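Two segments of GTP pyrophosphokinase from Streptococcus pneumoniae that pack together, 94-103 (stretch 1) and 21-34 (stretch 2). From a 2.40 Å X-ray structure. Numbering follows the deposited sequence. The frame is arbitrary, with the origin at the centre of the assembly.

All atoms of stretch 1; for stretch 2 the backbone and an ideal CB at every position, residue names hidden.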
# COMPACT_ATOMS: atom_id res chain seq x y z
N ASP A 94 11.69 -12.37 -10.99
CA ASP A 94 12.92 -11.68 -10.57
C ASP A 94 12.66 -10.42 -9.74
O ASP A 94 13.31 -10.18 -8.74
CB ASP A 94 13.78 -11.28 -11.80
CG ASP A 94 14.44 -12.46 -12.47
OD1 ASP A 94 14.43 -13.56 -11.91
OD2 ASP A 94 14.95 -12.31 -13.60
N ILE A 95 11.74 -9.58 -10.21
CA ILE A 95 11.39 -8.37 -9.48
C ILE A 95 10.81 -8.70 -8.10
O ILE A 95 11.08 -7.99 -7.17
CB ILE A 95 10.42 -7.46 -10.29
CG1 ILE A 95 11.10 -6.89 -11.53
CG2 ILE A 95 9.92 -6.28 -9.44
CD1 ILE A 95 10.06 -6.47 -12.57
N LEU A 96 10.01 -9.77 -7.98
CA LEU A 96 9.49 -10.18 -6.68
C LEU A 96 10.58 -10.65 -5.74
O LEU A 96 10.51 -10.31 -4.56
CB LEU A 96 8.37 -11.24 -6.80
CG LEU A 96 7.14 -10.78 -7.63
CD1 LEU A 96 6.13 -11.89 -7.73
CD2 LEU A 96 6.52 -9.50 -7.08
N HIS A 97 11.58 -11.40 -6.23
CA HIS A 97 12.68 -11.87 -5.36
C HIS A 97 13.51 -10.74 -4.77
O HIS A 97 14.05 -10.87 -3.70
CB HIS A 97 13.61 -12.85 -6.08
CG HIS A 97 13.08 -14.25 -6.12
ND1 HIS A 97 13.34 -15.18 -5.14
CD2 HIS A 97 12.33 -14.88 -7.05
CE1 HIS A 97 12.75 -16.33 -5.45
NE2 HIS A 97 12.14 -16.17 -6.61
N LYS A 98 13.59 -9.66 -5.50
CA LYS A 98 14.28 -8.44 -5.13
C LYS A 98 13.58 -7.66 -3.99
O LYS A 98 14.21 -6.85 -3.33
CB LYS A 98 14.27 -7.60 -6.41
CG LYS A 98 15.26 -6.49 -6.50
CD LYS A 98 15.08 -5.73 -7.83
CE LYS A 98 15.70 -6.46 -9.01
NZ LYS A 98 15.61 -5.63 -10.24
N ARG A 99 12.28 -7.86 -3.79
CA ARG A 99 11.51 -7.10 -2.79
C ARG A 99 11.76 -7.51 -1.34
O ARG A 99 11.79 -8.71 -1.01
CB ARG A 99 10.03 -7.24 -3.08
CG ARG A 99 9.61 -6.66 -4.42
CD ARG A 99 8.10 -6.67 -4.54
NE ARG A 99 7.48 -5.73 -3.61
CZ ARG A 99 7.13 -4.48 -3.91
NH1 ARG A 99 7.33 -3.99 -5.13
NH2 ARG A 99 6.58 -3.71 -2.99
N GLN A 100 11.91 -6.52 -0.46
CA GLN A 100 12.15 -6.78 0.95
C GLN A 100 10.85 -6.69 1.76
O GLN A 100 10.88 -6.79 2.96
CB GLN A 100 13.21 -5.82 1.50
CG GLN A 100 12.97 -4.33 1.24
CD GLN A 100 11.98 -3.66 2.23
OE1 GLN A 100 12.24 -3.58 3.45
NE2 GLN A 100 10.85 -3.12 1.68
N ASP A 101 9.71 -6.49 1.09
CA ASP A 101 8.43 -6.42 1.80
C ASP A 101 7.67 -7.76 1.73
O ASP A 101 6.49 -7.85 2.08
CB ASP A 101 7.56 -5.26 1.28
CG ASP A 101 7.16 -5.44 -0.17
OD1 ASP A 101 7.76 -6.28 -0.87
OD2 ASP A 101 6.24 -4.72 -0.63
N MSE A 102 8.35 -8.79 1.26
CA MSE A 102 7.76 -10.12 1.21
C MSE A 102 8.86 -11.16 1.21
O MSE A 102 10.03 -10.89 0.90
CB MSE A 102 6.89 -10.28 -0.05
CG MSE A 102 7.66 -10.06 -1.33
SE MSE A 102 6.54 -10.12 -2.95
CE MSE A 102 5.27 -8.49 -2.65
N ARG A 103 8.46 -12.38 1.55
CA ARG A 103 9.38 -13.49 1.51
C ARG A 103 8.71 -14.55 0.67
O ARG A 103 7.59 -14.97 0.97
CB ARG A 103 9.69 -13.98 2.92
CG ARG A 103 10.53 -15.24 2.94
CD ARG A 103 11.06 -15.55 4.32
NE ARG A 103 10.07 -16.24 5.15
CZ ARG A 103 10.17 -17.52 5.52
NH1 ARG A 103 11.22 -18.25 5.13
NH2 ARG A 103 9.22 -18.08 6.29
N UNK A 21 -2.94 -3.38 -0.50
CA UNK A 21 -1.55 -2.93 -0.61
C UNK A 21 -0.83 -3.59 -1.79
O UNK A 21 -0.12 -2.92 -2.55
CB UNK A 21 -0.80 -3.23 0.69
N UNK A 22 -1.01 -4.90 -1.96
CA UNK A 22 -0.28 -5.62 -2.99
C UNK A 22 -0.70 -5.21 -4.42
O UNK A 22 0.15 -5.04 -5.29
CB UNK A 22 -0.49 -7.12 -2.80
N UNK A 23 -2.01 -5.01 -4.63
CA UNK A 23 -2.51 -4.43 -5.89
C UNK A 23 -1.85 -3.14 -6.22
O UNK A 23 -1.45 -2.94 -7.34
CB UNK A 23 -4.02 -4.21 -5.83
N UNK A 24 -1.73 -2.24 -5.26
CA UNK A 24 -1.09 -0.95 -5.51
C UNK A 24 0.42 -1.11 -5.76
O UNK A 24 0.98 -0.48 -6.66
CB UNK A 24 -1.33 -0.01 -4.33
N UNK A 25 1.07 -1.95 -4.98
CA UNK A 25 2.50 -2.22 -5.14
C UNK A 25 2.82 -2.90 -6.48
O UNK A 25 3.73 -2.50 -7.15
CB UNK A 25 2.99 -3.10 -3.99
N UNK A 26 2.02 -3.88 -6.89
CA UNK A 26 2.24 -4.53 -8.17
C UNK A 26 2.03 -3.60 -9.38
O UNK A 26 2.83 -3.62 -10.32
CB UNK A 26 1.31 -5.74 -8.28
N UNK A 27 0.97 -2.78 -9.34
CA UNK A 27 0.75 -1.73 -10.30
C UNK A 27 1.84 -0.66 -10.29
O UNK A 27 2.10 -0.03 -11.31
CB UNK A 27 -0.61 -1.08 -10.04
N UNK A 28 2.50 -0.44 -9.15
CA UNK A 28 3.53 0.58 -9.11
C UNK A 28 4.77 0.10 -9.85
O UNK A 28 5.50 0.89 -10.43
CB UNK A 28 3.87 0.95 -7.66
N UNK A 29 4.97 -1.21 -9.90
CA UNK A 29 6.01 -1.77 -10.76
C UNK A 29 5.81 -1.37 -12.21
O UNK A 29 6.71 -0.79 -12.81
CB UNK A 29 6.04 -3.30 -10.64
N UNK A 30 4.62 -1.64 -12.76
CA UNK A 30 4.24 -1.24 -14.09
C UNK A 30 4.48 0.25 -14.30
O UNK A 30 5.08 0.66 -15.29
CB UNK A 30 2.77 -1.59 -14.35
N UNK A 31 4.00 1.05 -13.35
CA UNK A 31 4.16 2.49 -13.39
C UNK A 31 5.65 2.91 -13.39
O UNK A 31 6.01 3.87 -14.06
CB UNK A 31 3.43 3.12 -12.20
N UNK A 32 6.49 2.18 -12.65
CA UNK A 32 7.93 2.49 -12.57
C UNK A 32 8.67 2.30 -13.88
O UNK A 32 9.42 3.17 -14.30
CB UNK A 32 8.59 1.62 -11.50
N UNK A 33 8.47 1.15 -14.50
CA UNK A 33 8.91 0.90 -15.86
C UNK A 33 8.53 2.04 -16.82
O UNK A 33 9.36 2.58 -17.52
CB UNK A 33 8.32 -0.42 -16.36
N UNK A 34 7.26 2.41 -16.82
CA UNK A 34 6.77 3.41 -17.74
C UNK A 34 7.35 4.81 -17.47
O UNK A 34 7.62 5.57 -18.41
CB UNK A 34 5.24 3.46 -17.67

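Stretch 2 is one helix from end to end, with helical backbone angles throughout. Stretch 1 lies along one side of it, so the positions that matter recur every three or four residues.

Position 21 has nothing of stretch 1 near its CB. Many side chains would suit it. It is Glu21, bonded elsewhere in the structure.

At position 22 the CB points sideways to stretch 1. The methyl end of Met102, a selenomethionine, lies on that side, so a branched or long apolar chain could reach it. The residue is Leu22. Its end turns nearer, and CD2 lies 3.5 Å from Met102 CE.

Positions 23 and 24 are out of reach and little constrained by stretch 1. They are Lys23 and Ile24.

Position 25 points toward stretch 1. The ideal CB is 3.8 Å from Arg99 NH2 and 4.9 Å from Asp101 OD2. The guanidinium favours an acid or a polar group, while the carboxylate favours a base. Asp101 already binds Arg99, with OD1 2.8 Å from Arg99 NE and OD2 2.6 Å from Arg99 NH2. The visible atoms alone do not settle the choice. The residue is Lys25. Its chain, t from chi2 to chi4, puts CD 3.7 Å from Arg99 NH2. NZ then donates a hydrogen bond to Asp101 OD2 at 2.9 Å, within a salt bridge. The like charges of Lys25 NZ and Arg99 NH2 are 4.5 Å apart, and Asp101 OD2 is bonded to both.

Position 26 points sideways, with the methyls of Leu96 on that side. A medium apolar chain would suit. Leu26 brings its end nearer, with CD2 3.9 Å from Leu96 CD2.

Position 28 has room for a CB, so stretch 1 does not require the deposited Gly28.

Position 29 points toward stretch 1, its ideal CB 5.0 Å from Ile95 CG2. Leucine, isoleucine, valine or methionine would suit this apolar surface. Ile29 places CD1 4.0 Å from Ile95 CG2 and 4.1 Å from Arg99 NH1.

Position 32 points toward stretch 1 without contact. Stretch 1 sets no preference at 27, 30, 31, 32 or 34, where almost any helix-compatible side chain would do; they are Arg27, Arg30, Lys31, Gln32 and Arg34.

Position 33 points sideways, and Ile95 CD1 is well beyond its CB. A long or aromatic chain is needed to reach it. Tyr33 does so with its ring edge: CE1 is 3.6 Å and OH 3.0 Å from Ile95 CD1.

Stretch 2 (21-34) ELKIKLRGIRKQYR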
# COMPACT_ATOMS: atom_id res chain seq x y z
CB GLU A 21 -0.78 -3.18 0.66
CG GLU A 21 -1.17 -2.28 1.81
CD GLU A 21 -0.46 -2.65 3.11
OE1 GLU A 21 0.63 -3.32 3.08
OE2 GLU A 21 -0.99 -2.27 4.18
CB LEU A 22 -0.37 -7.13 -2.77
CG LEU A 22 0.56 -7.64 -1.67
CD1 LEU A 22 0.20 -9.04 -1.19
CD2 LEU A 22 1.97 -7.57 -2.19
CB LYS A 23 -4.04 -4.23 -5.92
CG LYS A 23 -4.78 -5.52 -6.19
CD LYS A 23 -6.25 -5.31 -6.47
CE LYS A 23 -6.93 -4.58 -5.37
NZ LYS A 23 -8.40 -4.56 -5.63
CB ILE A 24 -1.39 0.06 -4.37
CG1 ILE A 24 -2.85 0.54 -4.46
CG2 ILE A 24 -0.43 1.26 -4.38
CD1 ILE A 24 -3.36 1.03 -3.08
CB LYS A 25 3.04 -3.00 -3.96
CG LYS A 25 3.22 -2.12 -2.73
CD LYS A 25 3.30 -2.99 -1.49
CE LYS A 25 4.00 -2.25 -0.35
NZ LYS A 25 4.26 -3.19 0.79
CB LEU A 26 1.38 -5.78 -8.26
CG LEU A 26 1.87 -6.83 -7.24
CD1 LEU A 26 0.90 -7.96 -7.10
CD2 LEU A 26 3.26 -7.33 -7.58
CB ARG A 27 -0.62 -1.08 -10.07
CG ARG A 27 -1.76 -2.05 -10.31
CD ARG A 27 -3.07 -1.48 -9.87
NE ARG A 27 -4.12 -2.46 -10.09
CZ ARG A 27 -5.33 -2.42 -9.55
NH1 ARG A 27 -5.68 -1.42 -8.73
NH2 ARG A 27 -6.18 -3.39 -9.83
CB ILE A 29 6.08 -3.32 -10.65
CG1 ILE A 29 6.54 -3.74 -9.23
CG2 ILE A 29 6.96 -3.93 -11.79
CD1 ILE A 29 6.08 -5.17 -8.88
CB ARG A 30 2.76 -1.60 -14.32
CG ARG A 30 2.21 -1.16 -15.65
CD ARG A 30 0.72 -1.51 -15.78
NE ARG A 30 -0.05 -0.68 -14.87
CZ ARG A 30 -1.22 -1.02 -14.34
NH1 ARG A 30 -1.80 -2.19 -14.63
NH2 ARG A 30 -1.79 -0.17 -13.50
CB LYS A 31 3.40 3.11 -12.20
CG LYS A 31 3.44 4.63 -12.06
CD LYS A 31 2.29 5.33 -12.85
CE LYS A 31 2.77 5.81 -14.26
NZ LYS A 31 1.64 6.11 -15.22
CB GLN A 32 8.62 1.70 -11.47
CG GLN A 32 8.54 2.41 -10.13
CD GLN A 32 8.78 1.50 -8.93
OE1 GLN A 32 9.24 0.37 -9.06
NE2 GLN A 32 8.46 2.01 -7.75
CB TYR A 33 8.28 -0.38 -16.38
CG TYR A 33 9.03 -1.64 -16.05
CD1 TYR A 33 8.59 -2.47 -15.03
CD2 TYR A 33 10.15 -2.03 -16.80
CE1 TYR A 33 9.25 -3.66 -14.71
CE2 TYR A 33 10.85 -3.23 -16.48
CZ TYR A 33 10.38 -4.05 -15.44
OH TYR A 33 11.01 -5.25 -15.11
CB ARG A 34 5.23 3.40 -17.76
CG ARG A 34 4.64 2.11 -18.33
CD ARG A 34 3.12 2.13 -18.26
NE ARG A 34 2.54 0.92 -18.84
CZ ARG A 34 1.24 0.61 -18.77
NH1 ARG A 34 0.39 1.42 -18.15
NH2 ARG A 34 0.79 -0.53 -19.33
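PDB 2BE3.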